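Local coordinates for protein yciF (Escherichia coli, PDB 2GS4), which is a homodimeric stress protein of the ferritin-like, rubrerythrin-related class and probably binds metal within its helical bundle, at residues A[6-17]-A[119-129]. Sequence-based numbering, arbitrary orientation.
Sequences IEDVFIHLLSDT and TLATLAEQLGY
F10 and L123 bring the two backbones to 6.4 Å between their CA atoms, where helix 6-17 and the last turns of helix 95-126 run roughly antiparallel, at 148°, with axes 10.1 Å apart. F10 fills the middle: with CG anti to the backbone N (chi1 180°), its ring reaches over to the other helix, where CD2 meets L123 CB and CE2 lies 3.8 Å from A124 CB. Alanine suits that position because its short side chain leaves room for a ring. L120 and L123 are knobs in holes of helix 6-17, L120 among F10, L13, L14 and T17, L123 among I6, V9, F10 and L13; the branched ends of leucine fill such holes, and L120 CD2 lies 3.6 Å from L13 CB. At the far end I6 crosses L127 tightly, CG2 to CD2 3.4 Å. Beyond it G128, with positive phi, closes the helix in a Schellman motif and turns the chain so that Y129, at the N-cap position of helix 130-159, faces back. One face of the Y129 ring rests on L127 CB, its edge points toward the face of F10 in an offset edge-to-face pair with planes at 66°, and its OH donates to E7 OE2 at 2.7 Å, on the anti side of the carboxylate. N67 also hydrogen-bonds this hydroxyl. A phenylalanine in place of Y129 would probably keep the ring packing but leave E7 OE2 and N67 without their shared hydroxyl partner. I6 and V9 also pack on Q126 and T119 of the second subunit, so the pairing lies beside the dimer interface. Such antiparallel, knobs-into-holes packing of long helices is characteristic of the ferritin-like helical bundle.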
ATOM      1  N   ILE A   6       5.390   9.836 -17.511  1.00 29.63           N
ATOM      2  CA  ILE A   6       5.867   9.928 -16.135  1.00 30.18           C
ATOM      3  C   ILE A   6       4.897  10.831 -15.393  1.00 32.69           C
ATOM      4  O   ILE A   6       4.585  10.643 -14.219  1.00 35.77           O
ATOM      5  CB  ILE A   6       7.274  10.553 -16.115  1.00 31.13           C
ATOM      6  CG1 ILE A   6       8.243   9.641 -16.873  1.00 33.30           C
ATOM      7  CG2 ILE A   6       7.733  10.809 -14.685  1.00 30.60           C
ATOM      8  CD1 ILE A   6       8.192   8.185 -16.437  1.00 32.64           C
ATOM      9  N   GLU A   7       4.417  11.810 -16.142  1.00 36.48           N
ATOM     10  CA  GLU A   7       3.475  12.796 -15.666  1.00 34.06           C
ATOM     11  C   GLU A   7       2.176  12.123 -15.205  1.00 33.51           C
ATOM     12  O   GLU A   7       1.663  12.442 -14.131  1.00 26.65           O
ATOM     13  CB  GLU A   7       3.215  13.791 -16.798  1.00 43.80           C
ATOM     14  CG  GLU A   7       3.313  15.228 -16.372  1.00 59.74           C
ATOM     15  CD  GLU A   7       2.399  15.505 -15.214  1.00 52.82           C
ATOM     16  OE1 GLU A   7       1.262  14.995 -15.247  1.00 67.70           O
ATOM     17  OE2 GLU A   7       2.808  16.225 -14.281  1.00 87.76           O
ATOM     18  N   ASP A   8       1.644  11.196 -16.004  1.00 29.34           N
ATOM     19  CA  ASP A   8       0.415  10.497 -15.619  1.00 30.82           C
ATOM     20  C   ASP A   8       0.665   9.688 -14.348  1.00 29.57           C
ATOM     21  O   ASP A   8      -0.178   9.649 -13.455  1.00 27.28           O
ATOM     22  CB  ASP A   8      -0.069   9.517 -16.696  1.00 38.91           C
ATOM     23  CG  ASP A   8      -0.477  10.194 -17.995  1.00 45.05           C
ATOM     24  OD1 ASP A   8      -1.086  11.284 -17.963  1.00 41.65           O
ATOM     25  OD2 ASP A   8      -0.203   9.602 -19.061  1.00 39.45           O
ATOM     26  N   VAL A   9       1.823   9.030 -14.275  1.00 27.82           N
ATOM     27  CA  VAL A   9       2.172   8.232 -13.099  1.00 27.00           C
ATOM     28  C   VAL A   9       2.247   9.152 -11.888  1.00 28.53           C
ATOM     29  O   VAL A   9       1.736   8.824 -10.820  1.00 29.41           O
ATOM     30  CB  VAL A   9       3.546   7.519 -13.253  1.00 27.30           C
ATOM     31  CG1 VAL A   9       3.925   6.826 -11.939  1.00 25.09           C
ATOM     32  CG2 VAL A   9       3.489   6.484 -14.368  1.00 24.29           C
ATOM     33  N   PHE A  10       2.892  10.301 -12.060  1.00 29.34           N
ATOM     34  CA  PHE A  10       3.020  11.256 -10.971  1.00 27.33           C
ATOM     35  C   PHE A  10       1.669  11.762 -10.491  1.00 28.63           C
ATOM     36  O   PHE A  10       1.410  11.781  -9.281  1.00 29.06           O
ATOM     37  CB  PHE A  10       3.903  12.441 -11.384  1.00 27.66           C
ATOM     38  CG  PHE A  10       4.071  13.480 -10.299  1.00 27.95           C
ATOM     39  CD1 PHE A  10       3.416  14.703 -10.383  1.00 31.21           C
ATOM     40  CD2 PHE A  10       4.878  13.232  -9.187  1.00 21.87           C
ATOM     41  CE1 PHE A  10       3.552  15.664  -9.372  1.00 28.63           C
ATOM     42  CE2 PHE A  10       5.020  14.180  -8.177  1.00 25.72           C
ATOM     43  CZ  PHE A  10       4.357  15.402  -8.273  1.00 31.83           C
ATOM     44  N   ILE A  11       0.802  12.162 -11.422  1.00 23.45           N
ATOM     45  CA  ILE A  11      -0.501  12.658 -11.013  1.00 29.12           C
ATOM     46  C   ILE A  11      -1.295  11.550 -10.309  1.00 28.88           C
ATOM     47  O   ILE A  11      -1.955  11.793  -9.302  1.00 24.37           O
ATOM     48  CB  ILE A  11      -1.298  13.262 -12.220  1.00 30.52           C
ATOM     49  CG1 ILE A  11      -2.592  13.877 -11.713  1.00 35.98           C
ATOM     50  CG2 ILE A  11      -1.572  12.220 -13.286  1.00 35.40           C
ATOM     51  CD1 ILE A  11      -2.329  14.815 -10.608  1.00 50.26           C
ATOM     52  N   HIS A  12      -1.207  10.331 -10.829  1.00 26.70           N
ATOM     53  CA  HIS A  12      -1.899   9.196 -10.228  1.00 33.32           C
ATOM     54  C   HIS A  12      -1.443   8.988  -8.780  1.00 26.16           C
ATOM     55  O   HIS A  12      -2.270   8.916  -7.869  1.00 29.50           O
ATOM     56  CB  HIS A  12      -1.629   7.917 -11.033  1.00 32.31           C
ATOM     57  CG  HIS A  12      -1.934   6.657 -10.283  1.00 37.44           C
ATOM     58  ND1 HIS A  12      -3.218   6.247  -9.999  1.00 36.00           N
ATOM     59  CD2 HIS A  12      -1.113   5.721  -9.748  1.00 40.97           C
ATOM     60  CE1 HIS A  12      -3.178   5.111  -9.325  1.00 37.66           C
ATOM     61  NE2 HIS A  12      -1.912   4.771  -9.158  1.00 55.61           N
ATOM     62  N   LEU A  13      -0.132   8.880  -8.568  1.00 25.22           N
ATOM     63  CA  LEU A  13       0.404   8.665  -7.226  1.00 23.49           C
ATOM     64  C   LEU A  13       0.121   9.814  -6.258  1.00 24.33           C
ATOM     65  O   LEU A  13      -0.094   9.588  -5.070  1.00 28.74           O
ATOM     66  CB  LEU A  13       1.913   8.396  -7.297  1.00 24.13           C
ATOM     67  CG  LEU A  13       2.348   7.053  -7.900  1.00 28.68           C
ATOM     68  CD1 LEU A  13       3.859   7.037  -8.067  1.00 24.13           C
ATOM     69  CD2 LEU A  13       1.895   5.905  -7.005  1.00 30.03           C
ATOM     70  N   LEU A  14       0.139  11.042  -6.766  1.00 25.27           N
ATOM     71  CA  LEU A  14      -0.125  12.208  -5.929  1.00 23.62           C
ATOM     72  C   LEU A  14      -1.587  12.208  -5.490  1.00 22.98           C
ATOM     73  O   LEU A  14      -1.903  12.530  -4.339  1.00 23.95           O
ATOM     74  CB  LEU A  14       0.181  13.497  -6.702  1.00 23.40           C
ATOM     75  CG  LEU A  14       0.036  14.786  -5.891  1.00 21.90           C
ATOM     76  CD1 LEU A  14       1.166  14.886  -4.896  1.00 21.88           C
ATOM     77  CD2 LEU A  14       0.053  15.992  -6.836  1.00 26.08           C
ATOM     78  N   SER A  15      -2.469  11.845  -6.418  1.00 26.26           N
ATOM     79  CA  SER A  15      -3.904  11.789  -6.160  1.00 27.53           C
ATOM     80  C   SER A  15      -4.215  10.693  -5.143  1.00 30.88           C
ATOM     81  O   SER A  15      -5.124  10.837  -4.309  1.00 26.97           O
ATOM     82  CB  SER A  15      -4.670  11.517  -7.457  1.00 26.21           C
ATOM     83  OG  SER A  15      -4.533  12.589  -8.371  1.00 28.21           O
ATOM     84  N   ASP A  16      -3.457   9.602  -5.219  1.00 28.35           N
ATOM     85  CA  ASP A  16      -3.639   8.485  -4.302  1.00 26.81           C
ATOM     86  C   ASP A  16      -3.189   8.966  -2.925  1.00 23.60           C
ATOM     87  O   ASP A  16      -3.868   8.748  -1.920  1.00 24.06           O
ATOM     88  CB  ASP A  16      -2.782   7.295  -4.745  1.00 28.76           C
ATOM     89  CG  ASP A  16      -3.515   5.968  -4.636  1.00 34.27           C
ATOM     90  OD1 ASP A  16      -2.858   4.911  -4.777  1.00 44.40           O
ATOM     91  OD2 ASP A  16      -4.740   5.977  -4.416  1.00 24.87           O
ATOM     92  N   THR A  17      -2.051   9.651  -2.885  1.00 24.56           N
ATOM     93  CA  THR A  17      -1.542  10.154  -1.617  1.00 23.94           C
ATOM     94  C   THR A  17      -2.512  11.178  -1.010  1.00 23.84           C
ATOM     95  O   THR A  17      -2.702  11.206   0.211  1.00 27.13           O
ATOM     96  CB  THR A  17      -0.122  10.746  -1.794  1.00 23.07           C
ATOM     97  OG1 THR A  17       0.816   9.672  -1.955  1.00 24.02           O
ATOM     98  CG2 THR A  17       0.281  11.586  -0.599  1.00 20.34           C
ATOM     99  N   THR A 119       9.001   8.564  -3.329  1.00 27.35           N
ATOM    100  CA  THR A 119       8.692   8.320  -4.735  1.00 26.23           C
ATOM    101  C   THR A 119       8.178   9.588  -5.434  1.00 30.05           C
ATOM    102  O   THR A 119       8.649   9.938  -6.512  1.00 28.54           O
ATOM    103  CB  THR A 119       7.642   7.178  -4.871  1.00 26.44           C
ATOM    104  OG1 THR A 119       8.208   5.950  -4.390  1.00 30.83           O
ATOM    105  CG2 THR A 119       7.218   7.002  -6.320  1.00 26.14           C
ATOM    106  N   LEU A 120       7.228  10.282  -4.810  1.00 25.57           N
ATOM    107  CA  LEU A 120       6.663  11.501  -5.397  1.00 30.13           C
ATOM    108  C   LEU A 120       7.706  12.609  -5.552  1.00 28.76           C
ATOM    109  O   LEU A 120       7.734  13.303  -6.571  1.00 26.62           O
ATOM    110  CB  LEU A 120       5.482  12.012  -4.552  1.00 24.26           C
ATOM    111  CG  LEU A 120       4.184  11.200  -4.625  1.00 24.89           C
ATOM    112  CD1 LEU A 120       3.235  11.636  -3.513  1.00 22.73           C
ATOM    113  CD2 LEU A 120       3.530  11.393  -5.988  1.00 25.53           C
ATOM    114  N   ALA A 121       8.562  12.774  -4.550  1.00 30.58           N
ATOM    115  CA  ALA A 121       9.600  13.800  -4.597  1.00 26.43           C
ATOM    116  C   ALA A 121      10.584  13.544  -5.744  1.00 33.79           C
ATOM    117  O   ALA A 121      10.972  14.478  -6.451  1.00 25.87           O
ATOM    118  CB  ALA A 121      10.340  13.853  -3.267  1.00 28.13           C
ATOM    119  N   THR A 122      10.981  12.283  -5.931  1.00 28.15           N
ATOM    120  CA  THR A 122      11.913  11.925  -7.005  1.00 22.35           C
ATOM    121  C   THR A 122      11.248  12.138  -8.367  1.00 21.61           C
ATOM    122  O   THR A 122      11.862  12.700  -9.280  1.00 28.98           O
ATOM    123  CB  THR A 122      12.404  10.442  -6.865  1.00 25.05           C
ATOM    124  OG1 THR A 122      13.109  10.284  -5.627  1.00 25.41           O
ATOM    125  CG2 THR A 122      13.347  10.063  -8.003  1.00 22.14           C
ATOM    126  N   LEU A 123       9.995  11.714  -8.505  1.00 23.36           N
ATOM    127  CA  LEU A 123       9.278  11.893  -9.763  1.00 27.04           C
ATOM    128  C   LEU A 123       9.149  13.381 -10.074  1.00 31.49           C
ATOM    129  O   LEU A 123       9.421  13.815 -11.189  1.00 29.35           O
ATOM    130  CB  LEU A 123       7.891  11.248  -9.697  1.00 27.26           C
ATOM    131  CG  LEU A 123       7.895   9.720  -9.651  1.00 29.11           C
ATOM    132  CD1 LEU A 123       6.465   9.209  -9.692  1.00 29.85           C
ATOM    133  CD2 LEU A 123       8.683   9.166 -10.831  1.00 24.82           C
ATOM    134  N   ALA A 124       8.743  14.164  -9.082  1.00 31.99           N
ATOM    135  CA  ALA A 124       8.606  15.600  -9.276  1.00 29.41           C
ATOM    136  C   ALA A 124       9.950  16.171  -9.724  1.00 35.13           C
ATOM    137  O   ALA A 124      10.005  16.968 -10.660  1.00 38.84           O
ATOM    138  CB  ALA A 124       8.149  16.271  -7.979  1.00 23.06           C
ATOM    139  N   GLU A 125      11.030  15.758  -9.067  1.00 30.47           N
ATOM    140  CA  GLU A 125      12.357  16.249  -9.434  1.00 32.56           C
ATOM    141  C   GLU A 125      12.703  15.900 -10.869  1.00 46.28           C
ATOM    142  O   GLU A 125      13.188  16.740 -11.631  1.00 25.46           O
ATOM    143  CB  GLU A 125      13.423  15.659  -8.520  1.00 32.32           C
ATOM    144  CG  GLU A 125      13.927  16.637  -7.488  1.00 49.29           C
ATOM    145  CD  GLU A 125      15.016  16.052  -6.620  1.00 71.64           C
ATOM    146  OE1 GLU A 125      14.734  15.082  -5.888  1.00 73.78           O
ATOM    147  OE2 GLU A 125      16.155  16.559  -6.674  1.00 62.23           O
ATOM    148  N   GLN A 126      12.451  14.650 -11.230  1.00 35.44           N
ATOM    149  CA  GLN A 126      12.741  14.168 -12.567  1.00 39.56           C
ATOM    150  C   GLN A 126      11.847  14.768 -13.647  1.00 35.33           C
ATOM    151  O   GLN A 126      12.180  14.709 -14.830  1.00 31.22           O
ATOM    152  CB  GLN A 126      12.668  12.638 -12.579  1.00 32.62           C
ATOM    153  CG  GLN A 126      13.878  11.989 -11.923  1.00 41.70           C
ATOM    154  CD  GLN A 126      15.092  11.986 -12.836  1.00 52.08           C
ATOM    155  OE1 GLN A 126      15.211  11.140 -13.720  1.00 64.71           O
ATOM    156  NE2 GLN A 126      15.990  12.941 -12.635  1.00 45.63           N
ATOM    157  N   LEU A 127      10.715  15.348 -13.252  1.00 31.36           N
ATOM    158  CA  LEU A 127       9.819  15.960 -14.232  1.00 28.96           C
ATOM    159  C   LEU A 127      10.099  17.457 -14.358  1.00 33.65           C
ATOM    160  O   LEU A 127       9.451  18.157 -15.129  1.00 35.63           O
ATOM    161  CB  LEU A 127       8.355  15.726 -13.842  1.00 31.07           C
ATOM    162  CG  LEU A 127       7.799  14.310 -14.038  1.00 36.13           C
ATOM    163  CD1 LEU A 127       6.586  14.099 -13.147  1.00 42.05           C
ATOM    164  CD2 LEU A 127       7.438  14.099 -15.501  1.00 34.93           C
ATOM    165  N   GLY A 128      11.070  17.938 -13.594  1.00 29.58           N
ATOM    166  CA  GLY A 128      11.416  19.346 -13.644  1.00 36.96           C
ATOM    167  C   GLY A 128      10.511  20.241 -12.818  1.00 44.17           C
ATOM    168  O   GLY A 128      10.479  21.452 -13.040  1.00 36.30           O
ATOM    169  N   TYR A 129       9.757  19.657 -11.886  1.00 34.54           N
ATOM    170  CA  TYR A 129       8.878  20.448 -11.021  1.00 47.08           C
ATOM    171  C   TYR A 129       9.638  20.768  -9.744  1.00 35.49           C
ATOM    172  O   TYR A 129       9.459  20.113  -8.719  1.00 39.08           O
ATOM    173  CB  TYR A 129       7.597  19.688 -10.659  1.00 36.79           C
ATOM    174  CG  TYR A 129       6.796  19.223 -11.845  1.00 33.02           C
ATOM    175  CD1 TYR A 129       6.978  19.802 -13.097  1.00 40.79           C
ATOM    176  CD2 TYR A 129       5.871  18.185 -11.726  1.00 34.06           C
ATOM    177  CE1 TYR A 129       6.270  19.362 -14.203  1.00 38.62           C
ATOM    178  CE2 TYR A 129       5.157  17.733 -12.827  1.00 38.24           C
ATOM    179  CZ  TYR A 129       5.364  18.325 -14.065  1.00 38.66           C
ATOM    180  OH  TYR A 129       4.687  17.876 -15.176  1.00 45.48           O
TER